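Local atomic coordinates of succinate-semialdehyde dehydrogenase (NAD(P)(+)) (Marinobacter aquaeolei, PDB entry 3RH9), a protein that probably oxidises succinate semialdehyde to succinate with NAD(P)+ as electron acceptor, as a member of the aldehyde dehydrogenase family. Residues F338-R343 with Y385-F390; K351-V356 with T373-V378. All coordinates share one frame; numbering follows the deposited sequence.

Contact 1: F338-R343 with Y385-F390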
ATOM      1  N   PHE A 338     -23.682  -9.618 -20.901  1.00 15.35           N
ATOM      2  CA  PHE A 338     -24.430 -10.719 -21.482  1.00 14.41           C
ATOM      3  C   PHE A 338     -23.643 -11.410 -22.608  1.00 14.75           C
ATOM      4  O   PHE A 338     -23.503 -12.625 -22.625  1.00 14.18           O
ATOM      5  CB  PHE A 338     -25.785 -10.217 -21.988  1.00 14.40           C
ATOM      6  CG  PHE A 338     -26.684 -11.307 -22.457  1.00 15.60           C
ATOM      7  CD1 PHE A 338     -26.852 -11.552 -23.806  1.00 16.48           C
ATOM      8  CD2 PHE A 338     -27.346 -12.114 -21.551  1.00 16.87           C
ATOM      9  CE1 PHE A 338     -27.678 -12.580 -24.242  1.00 17.39           C
ATOM     10  CE2 PHE A 338     -28.167 -13.138 -21.982  1.00 16.89           C
ATOM     11  CZ  PHE A 338     -28.330 -13.369 -23.329  1.00 16.98           C
ATOM     12  N   ASP A 339     -23.116 -10.641 -23.549  1.00 15.04           N
ATOM     13  CA  ASP A 339     -22.395 -11.247 -24.657  1.00 14.83           C
ATOM     14  C   ASP A 339     -21.191 -12.058 -24.175  1.00 14.79           C
ATOM     15  O   ASP A 339     -20.883 -13.104 -24.731  1.00 15.17           O
ATOM     16  CB  ASP A 339     -21.996 -10.193 -25.696  1.00 14.02           C
ATOM     17  CG  ASP A 339     -23.197  -9.645 -26.447  1.00 15.60           C
ATOM     18  OD1 ASP A 339     -24.297 -10.197 -26.274  1.00 15.83           O
ATOM     19  OD2 ASP A 339     -23.062  -8.659 -27.201  1.00 17.07           O
ATOM     20  N   LYS A 340     -20.515 -11.580 -23.137  1.00 15.08           N
ATOM     21  CA  LYS A 340     -19.376 -12.302 -22.590  1.00 14.41           C
ATOM     22  C   LYS A 340     -19.803 -13.641 -21.989  1.00 14.63           C
ATOM     23  O   LYS A 340     -19.198 -14.682 -22.272  1.00 14.20           O
ATOM     24  CB  LYS A 340     -18.646 -11.457 -21.546  1.00 15.32           C
ATOM     25  CG  LYS A 340     -17.354 -12.093 -21.031  1.00 16.05           C
ATOM     26  CD  LYS A 340     -16.555 -11.155 -20.146  1.00 16.21           C
ATOM     27  CE  LYS A 340     -15.155 -11.705 -19.940  1.00 18.18           C
ATOM     28  NZ  LYS A 340     -14.243 -10.689 -19.353  1.00 18.94           N
ATOM     29  N   VAL A 341     -20.844 -13.628 -21.163  1.00 14.21           N
ATOM     30  CA  VAL A 341     -21.317 -14.884 -20.605  1.00 14.50           C
ATOM     31  C   VAL A 341     -21.681 -15.823 -21.750  1.00 14.60           C
ATOM     32  O   VAL A 341     -21.376 -17.020 -21.701  1.00 14.95           O
ATOM     33  CB  VAL A 341     -22.492 -14.727 -19.621  1.00 13.47           C
ATOM     34  CG1 VAL A 341     -22.801 -16.060 -18.976  1.00 13.57           C
ATOM     35  CG2 VAL A 341     -22.151 -13.725 -18.556  1.00 14.25           C
ATOM     36  N   LYS A 342     -22.298 -15.277 -22.795  1.00 14.13           N
ATOM     37  CA  LYS A 342     -22.676 -16.091 -23.938  1.00 14.21           C
ATOM     38  C   LYS A 342     -21.449 -16.704 -24.590  1.00 14.26           C
ATOM     39  O   LYS A 342     -21.392 -17.912 -24.807  1.00 13.99           O
ATOM     40  CB  LYS A 342     -23.460 -15.279 -24.965  1.00 15.80           C
ATOM     41  CG  LYS A 342     -24.117 -16.156 -26.025  1.00 17.38           C
ATOM     42  CD  LYS A 342     -25.331 -15.495 -26.639  1.00 18.51           C
ATOM     43  CE  LYS A 342     -24.946 -14.482 -27.692  1.00 17.78           C
ATOM     44  NZ  LYS A 342     -26.088 -14.292 -28.639  1.00 21.15           N
ATOM     45  N   ARG A 343     -20.465 -15.858 -24.871  1.00 13.75           N
ATOM     46  CA  ARG A 343     -19.249 -16.258 -25.559  1.00 13.85           C
ATOM     47  C   ARG A 343     -18.434 -17.337 -24.823  1.00 14.97           C
ATOM     48  O   ARG A 343     -17.836 -18.208 -25.460  1.00 14.89           O
ATOM     49  CB  ARG A 343     -18.391 -15.025 -25.856  1.00 13.64           C
ATOM     50  CG  ARG A 343     -17.026 -15.373 -26.347  1.00 14.85           C
ATOM     51  CD  ARG A 343     -16.216 -14.169 -26.724  1.00 15.45           C
ATOM     52  NE  ARG A 343     -15.821 -13.330 -25.594  1.00 16.65           N
ATOM     53  CZ  ARG A 343     -14.874 -13.635 -24.707  1.00 18.13           C
ATOM     54  NH1 ARG A 343     -14.234 -14.793 -24.771  1.00 17.19           N
ATOM     55  NH2 ARG A 343     -14.580 -12.779 -23.734  1.00 18.85           N
ATOM     56  N   TYR A 385     -12.201 -20.260 -18.245  1.00 18.32           N
ATOM     57  CA  TYR A 385     -11.180 -20.688 -17.306  1.00 16.88           C
ATOM     58  C   TYR A 385     -10.114 -19.616 -17.233  1.00 17.12           C
ATOM     59  O   TYR A 385      -9.508 -19.412 -16.197  1.00 17.89           O
ATOM     60  CB  TYR A 385     -10.558 -21.991 -17.786  1.00 17.23           C
ATOM     61  CG  TYR A 385      -9.548 -22.616 -16.845  1.00 17.96           C
ATOM     62  CD1 TYR A 385      -8.247 -22.136 -16.768  1.00 17.90           C
ATOM     63  CD2 TYR A 385      -9.891 -23.710 -16.057  1.00 17.71           C
ATOM     64  CE1 TYR A 385      -7.320 -22.718 -15.918  1.00 19.05           C
ATOM     65  CE2 TYR A 385      -8.976 -24.303 -15.206  1.00 17.53           C
ATOM     66  CZ  TYR A 385      -7.684 -23.809 -15.137  1.00 19.52           C
ATOM     67  OH  TYR A 385      -6.761 -24.405 -14.282  1.00 17.55           O
ATOM     68  N   GLN A 386      -9.877 -18.942 -18.347  1.00 16.91           N
ATOM     69  CA  GLN A 386      -8.829 -17.946 -18.414  1.00 18.38           C
ATOM     70  C   GLN A 386      -9.319 -16.562 -17.958  1.00 20.46           C
ATOM     71  O   GLN A 386      -8.559 -15.764 -17.411  1.00 19.96           O
ATOM     72  CB  GLN A 386      -8.282 -17.870 -19.830  1.00 18.28           C
ATOM     73  CG  GLN A 386      -7.581 -19.116 -20.281  1.00 20.06           C
ATOM     74  CD  GLN A 386      -7.557 -19.246 -21.795  1.00 24.16           C
ATOM     75  OE1 GLN A 386      -6.962 -20.179 -22.343  1.00 24.65           O
ATOM     76  NE2 GLN A 386      -8.219 -18.312 -22.482  1.00 23.14           N
ATOM     77  N   GLU A 387     -10.601 -16.295 -18.183  1.00 20.02           N
ATOM     78  CA  GLU A 387     -11.189 -15.000 -17.891  1.00 18.79           C
ATOM     79  C   GLU A 387     -12.224 -15.160 -16.796  1.00 17.76           C
ATOM     80  O   GLU A 387     -12.739 -16.243 -16.582  1.00 17.38           O
ATOM     81  CB  GLU A 387     -11.892 -14.455 -19.131  1.00 18.67           C
ATOM     82  CG  GLU A 387     -11.153 -14.692 -20.434  1.00 21.10           C
ATOM     83  CD  GLU A 387     -11.913 -14.152 -21.644  1.00 21.84           C
ATOM     84  OE1 GLU A 387     -12.821 -13.315 -21.458  1.00 22.20           O
ATOM     85  OE2 GLU A 387     -11.601 -14.564 -22.782  1.00 23.91           O
ATOM     86  N   GLU A 388     -12.549 -14.077 -16.104  1.00 19.12           N
ATOM     87  CA  GLU A 388     -13.674 -14.146 -15.189  1.00 17.98           C
ATOM     88  C   GLU A 388     -14.955 -13.858 -15.955  1.00 16.16           C
ATOM     89  O   GLU A 388     -15.009 -12.960 -16.798  1.00 16.05           O
ATOM     90  CB  GLU A 388     -13.473 -13.284 -13.931  1.00 16.35           C
ATOM     91  CG  GLU A 388     -13.821 -11.835 -14.023  1.00 17.09           C
ATOM     92  CD  GLU A 388     -13.704 -11.146 -12.653  1.00 20.43           C
ATOM     93  OE1 GLU A 388     -14.010 -11.784 -11.611  1.00 18.88           O
ATOM     94  OE2 GLU A 388     -13.303  -9.961 -12.620  1.00 21.20           O
ATOM     95  N   THR A 389     -15.970 -14.663 -15.666  1.00 15.78           N
ATOM     96  CA  THR A 389     -17.152 -14.792 -16.512  1.00 16.24           C
ATOM     97  C   THR A 389     -18.211 -13.751 -16.191  1.00 15.70           C
ATOM     98  O   THR A 389     -18.930 -13.301 -17.076  1.00 15.06           O
ATOM     99  CB  THR A 389     -17.756 -16.214 -16.389  1.00 16.75           C
ATOM    100  OG1 THR A 389     -16.887 -17.177 -17.017  1.00 15.98           O
ATOM    101  CG2 THR A 389     -19.122 -16.279 -17.017  1.00 16.55           C
ATOM    102  N   PHE A 390     -18.282 -13.361 -14.924  1.00 16.36           N
ATOM    103  CA  PHE A 390     -19.285 -12.406 -14.463  1.00 16.88           C
ATOM    104  C   PHE A 390     -20.690 -12.703 -14.975  1.00 16.67           C
ATOM    105  O   PHE A 390     -21.348 -11.843 -15.539  1.00 17.45           O
ATOM    106  CB  PHE A 390     -18.875 -10.985 -14.828  1.00 16.79           C
ATOM    107  CG  PHE A 390     -18.358 -10.206 -13.669  1.00 17.52           C
ATOM    108  CD1 PHE A 390     -17.456 -10.774 -12.793  1.00 18.58           C
ATOM    109  CD2 PHE A 390     -18.786  -8.914 -13.440  1.00 18.34           C
ATOM    110  CE1 PHE A 390     -16.986 -10.075 -11.707  1.00 19.40           C
ATOM    111  CE2 PHE A 390     -18.311  -8.198 -12.355  1.00 20.67           C
ATOM    112  CZ  PHE A 390     -17.404  -8.782 -11.486  1.00 19.01           C
TER
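Glu-387 faces helix 335-350 with a carboxylate that accepts hydrogen bonds from both terminal nitrogens of Arg-343, NH1 and NH2, and also meets Lys-340, the three forming a salt-bridge network. The Arg-343 and Glu-387 side chains cross at about a right angle, yet their flat ends are turned only 35° from each other, so the arginine can offer two N-H groups to two oxygens. The stronger arm of this salt bridge runs from Arg-343 NH2 to Glu-387 OE1 at 2.9 Å; OE1 uses its syn lone pair and lies almost in the guanidinium plane. The second, from Arg-343 NH1 to Glu-387 OE2, is weak at 3.3 Å. The Arg-343 side chain starts off to one side of the contact and is brought to the carboxylate by a bend at chi3 (69°), whereas Lys-340, one helical turn earlier, arrives fully extended. Lys-340 NZ makes a long salt bridge of 3.7 Å to Glu-387 OE1. A long, flexible base suits both helix positions, and the shared positive surroundings would be expected to stabilise the ionised glutamate.

Next to the charged group, Val-341, a compact branched residue on the buried side of the helix, packs CG2 on the backbone oxygens of Thr-389 and Phe-390, while Val-341 CG1 meets the Thr-389 methyl CG2 at 4.2 Å. The threonine suits this place because its two branches divide the work: the methyl faces valine, and OG1 hydrogen-bonds to His-344. That histidine also binds Glu-387 OE1 through its other ring nitrogen, so one imidazole joins the salt-bridge network to the valine-threonine packing.

The contact thus holds helix 335-350 against the loop that leaves helix 383-386 and leads towards strand 393-399; on that loop the Phe-390 side chain comes about 9 Å from that of Glu-256, the predicted active-site residue.

Contact 2: K351-V356 with T373-V378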
ATOM      1  N   LYS A 351     -15.347 -26.433 -27.532  1.00 16.80           N
ATOM      2  CA  LYS A 351     -14.137 -27.176 -27.225  1.00 16.12           C
ATOM      3  C   LYS A 351     -14.382 -28.486 -26.471  1.00 17.37           C
ATOM      4  O   LYS A 351     -13.437 -29.123 -25.999  1.00 17.38           O
ATOM      5  CB  LYS A 351     -13.176 -26.310 -26.429  1.00 18.73           C
ATOM      6  CG  LYS A 351     -12.633 -25.098 -27.145  1.00 17.07           C
ATOM      7  CD  LYS A 351     -11.853 -24.283 -26.140  1.00 19.63           C
ATOM      8  CE  LYS A 351     -11.644 -22.837 -26.569  1.00 21.73           C
ATOM      9  NZ  LYS A 351     -10.354 -22.609 -27.254  1.00 25.41           N
ATOM     10  N   GLY A 352     -15.640 -28.888 -26.342  1.00 17.01           N
ATOM     11  CA  GLY A 352     -15.942 -30.197 -25.787  1.00 17.09           C
ATOM     12  C   GLY A 352     -16.747 -30.263 -24.505  1.00 17.92           C
ATOM     13  O   GLY A 352     -17.225 -31.319 -24.128  1.00 17.99           O
ATOM     14  N   ALA A 353     -16.901 -29.138 -23.822  1.00 20.08           N
ATOM     15  CA  ALA A 353     -17.576 -29.145 -22.533  1.00 21.80           C
ATOM     16  C   ALA A 353     -19.004 -29.650 -22.704  1.00 21.13           C
ATOM     17  O   ALA A 353     -19.622 -29.425 -23.738  1.00 20.65           O
ATOM     18  CB  ALA A 353     -17.564 -27.746 -21.917  1.00 21.12           C
ATOM     19  N   SER A 354     -19.521 -30.335 -21.695  1.00 21.25           N
ATOM     20  CA  SER A 354     -20.881 -30.855 -21.756  1.00 22.76           C
ATOM     21  C   SER A 354     -21.876 -29.946 -21.055  1.00 22.17           C
ATOM     22  O   SER A 354     -21.589 -29.366 -20.012  1.00 23.45           O
ATOM     23  CB  SER A 354     -20.955 -32.251 -21.142  1.00 22.78           C
ATOM     24  OG  SER A 354     -20.470 -33.210 -22.056  1.00 27.52           O
ATOM     25  N   LEU A 355     -23.060 -29.848 -21.629  1.00 20.70           N
ATOM     26  CA  LEU A 355     -24.092 -29.000 -21.092  1.00 20.49           C
ATOM     27  C   LEU A 355     -24.946 -29.777 -20.102  1.00 22.12           C
ATOM     28  O   LEU A 355     -25.939 -30.387 -20.477  1.00 22.60           O
ATOM     29  CB  LEU A 355     -24.959 -28.499 -22.233  1.00 21.20           C
ATOM     30  CG  LEU A 355     -25.520 -27.107 -21.994  1.00 22.10           C
ATOM     31  CD1 LEU A 355     -26.812 -26.915 -22.781  1.00 21.41           C
ATOM     32  CD2 LEU A 355     -25.747 -26.923 -20.511  1.00 20.66           C
ATOM     33  N   VAL A 356     -24.563 -29.739 -18.830  1.00 22.62           N
ATOM     34  CA  VAL A 356     -25.297 -30.429 -17.771  1.00 21.21           C
ATOM     35  C   VAL A 356     -26.636 -29.748 -17.456  1.00 20.99           C
ATOM     36  O   VAL A 356     -27.631 -30.410 -17.187  1.00 22.61           O
ATOM     37  CB  VAL A 356     -24.429 -30.545 -16.487  1.00 22.26           C
ATOM     38  CG1 VAL A 356     -25.200 -31.208 -15.352  1.00 21.93           C
ATOM     39  CG2 VAL A 356     -23.161 -31.331 -16.787  1.00 23.22           C
ATOM     40  N   THR A 373     -26.627 -21.941 -15.664  1.00 18.56           N
ATOM     41  CA  THR A 373     -26.087 -22.955 -16.557  1.00 18.14           C
ATOM     42  C   THR A 373     -24.922 -23.696 -15.933  1.00 18.94           C
ATOM     43  O   THR A 373     -24.171 -23.136 -15.134  1.00 18.70           O
ATOM     44  CB  THR A 373     -25.571 -22.319 -17.847  1.00 17.99           C
ATOM     45  OG1 THR A 373     -26.618 -21.559 -18.456  1.00 16.67           O
ATOM     46  CG2 THR A 373     -25.120 -23.382 -18.804  1.00 17.97           C
ATOM     47  N   VAL A 374     -24.759 -24.958 -16.320  1.00 19.18           N
ATOM     48  CA  VAL A 374     -23.701 -25.794 -15.768  1.00 19.67           C
ATOM     49  C   VAL A 374     -22.998 -26.613 -16.849  1.00 20.72           C
ATOM     50  O   VAL A 374     -23.608 -27.479 -17.481  1.00 21.52           O
ATOM     51  CB  VAL A 374     -24.268 -26.785 -14.741  1.00 19.45           C
ATOM     52  CG1 VAL A 374     -23.237 -27.825 -14.423  1.00 20.61           C
ATOM     53  CG2 VAL A 374     -24.726 -26.068 -13.478  1.00 21.90           C
ATOM     54  N   VAL A 375     -21.715 -26.363 -17.066  1.00 18.57           N
ATOM     55  CA  VAL A 375     -21.003 -27.163 -18.046  1.00 20.77           C
ATOM     56  C   VAL A 375     -19.933 -28.021 -17.399  1.00 21.25           C
ATOM     57  O   VAL A 375     -19.283 -27.604 -16.443  1.00 21.28           O
ATOM     58  CB  VAL A 375     -20.380 -26.315 -19.185  1.00 20.03           C
ATOM     59  CG1 VAL A 375     -21.460 -25.610 -19.956  1.00 18.32           C
ATOM     60  CG2 VAL A 375     -19.351 -25.329 -18.637  1.00 18.21           C
ATOM     61  N   GLN A 376     -19.751 -29.221 -17.939  1.00 20.97           N
ATOM     62  CA  GLN A 376     -18.723 -30.113 -17.443  1.00 22.80           C
ATOM     63  C   GLN A 376     -17.693 -30.393 -18.532  1.00 22.31           C
ATOM     64  O   GLN A 376     -17.985 -30.302 -19.719  1.00 22.86           O
ATOM     65  CB  GLN A 376     -19.341 -31.408 -16.925  1.00 25.57           C
ATOM     66  CG  GLN A 376     -18.445 -32.106 -15.920  1.00 31.08           C
ATOM     67  CD  GLN A 376     -19.170 -33.137 -15.060  1.00 37.71           C
ATOM     68  OE1 GLN A 376     -20.403 -33.268 -15.106  1.00 39.55           O
ATOM     69  NE2 GLN A 376     -18.395 -33.875 -14.262  1.00 36.33           N
ATOM     70  N   GLY A 377     -16.476 -30.700 -18.117  1.00 21.14           N
ATOM     71  CA  GLY A 377     -15.414 -31.016 -19.052  1.00 22.95           C
ATOM     72  C   GLY A 377     -14.540 -29.832 -19.420  1.00 25.41           C
ATOM     73  O   GLY A 377     -14.034 -29.757 -20.542  1.00 27.28           O
ATOM     74  N   VAL A 378     -14.357 -28.909 -18.483  1.00 22.93           N
ATOM     75  CA  VAL A 378     -13.654 -27.666 -18.768  1.00 23.63           C
ATOM     76  C   VAL A 378     -12.174 -27.719 -18.407  1.00 24.45           C
ATOM     77  O   VAL A 378     -11.826 -28.178 -17.320  1.00 23.47           O
ATOM     78  CB  VAL A 378     -14.285 -26.519 -17.988  1.00 24.13           C
ATOM     79  CG1 VAL A 378     -13.330 -25.332 -17.922  1.00 24.11           C
ATOM     80  CG2 VAL A 378     -15.606 -26.142 -18.620  1.00 23.38           C
TER
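With CG1 anti to the backbone N in both residues (chi1 178° and 167°), Val-356 and Val-374 bring their branches together at the antiparallel edge of a mixed beta sheet. Val-374 CG1 lies 3.6 Å from Val-356 CB, and helix 303-316 packs on both valines. The extended Gln-376 shares this face and passes Val-356 at a slant, its CB and OE1 both touching Val-356 CG2; its long aliphatic stem suits a position at the margin of an apolar surface.

Ser-354 and Gln-376 form a hydrogen-bonded pair, joined by backbone bonds in both directions; that from Gln-376 N to Ser-354 O measures 2.8 Å. Next along the strands, Leu-355 and Val-375 form a non-hydrogen-bonded pair whose side chains turn to the other face, towards helix 335-350. There Leu-355 CD2 meets Thr-373 CG2 at 4.0 Å, the two side chains crossing at about a right angle.

Gly-352, with positive phi, is the C-prime residue of the Schellman motif ending that helix, a backbone shape readily adopted without a side chain. Just beyond it, small Ala-353 fits between strand and helix, its CB 4.2 Å from both Val-375 CB and Val-378 CG2.

From the N terminus, the chain enters helix 335-350 and passes its contact 1 segment first. The helix ends just before 351-356, where the chain becomes strand 354-357, the outermost strand within this chain of a seven-stranded sheet. After an excursion largely without helix or strand it returns as strand 373-376, closing contact 2. It then runs through helix 383-386 and comes back to the earlier helix at 385-390, closing contact 1. The smaller loop therefore lies wholly within the larger. Contact 2 builds the sheet edge against which helix 335-350 packs; contact 1 joins that helix to the connection leading into strand 393-399. Tyr-385 and Val-378 pack together between them.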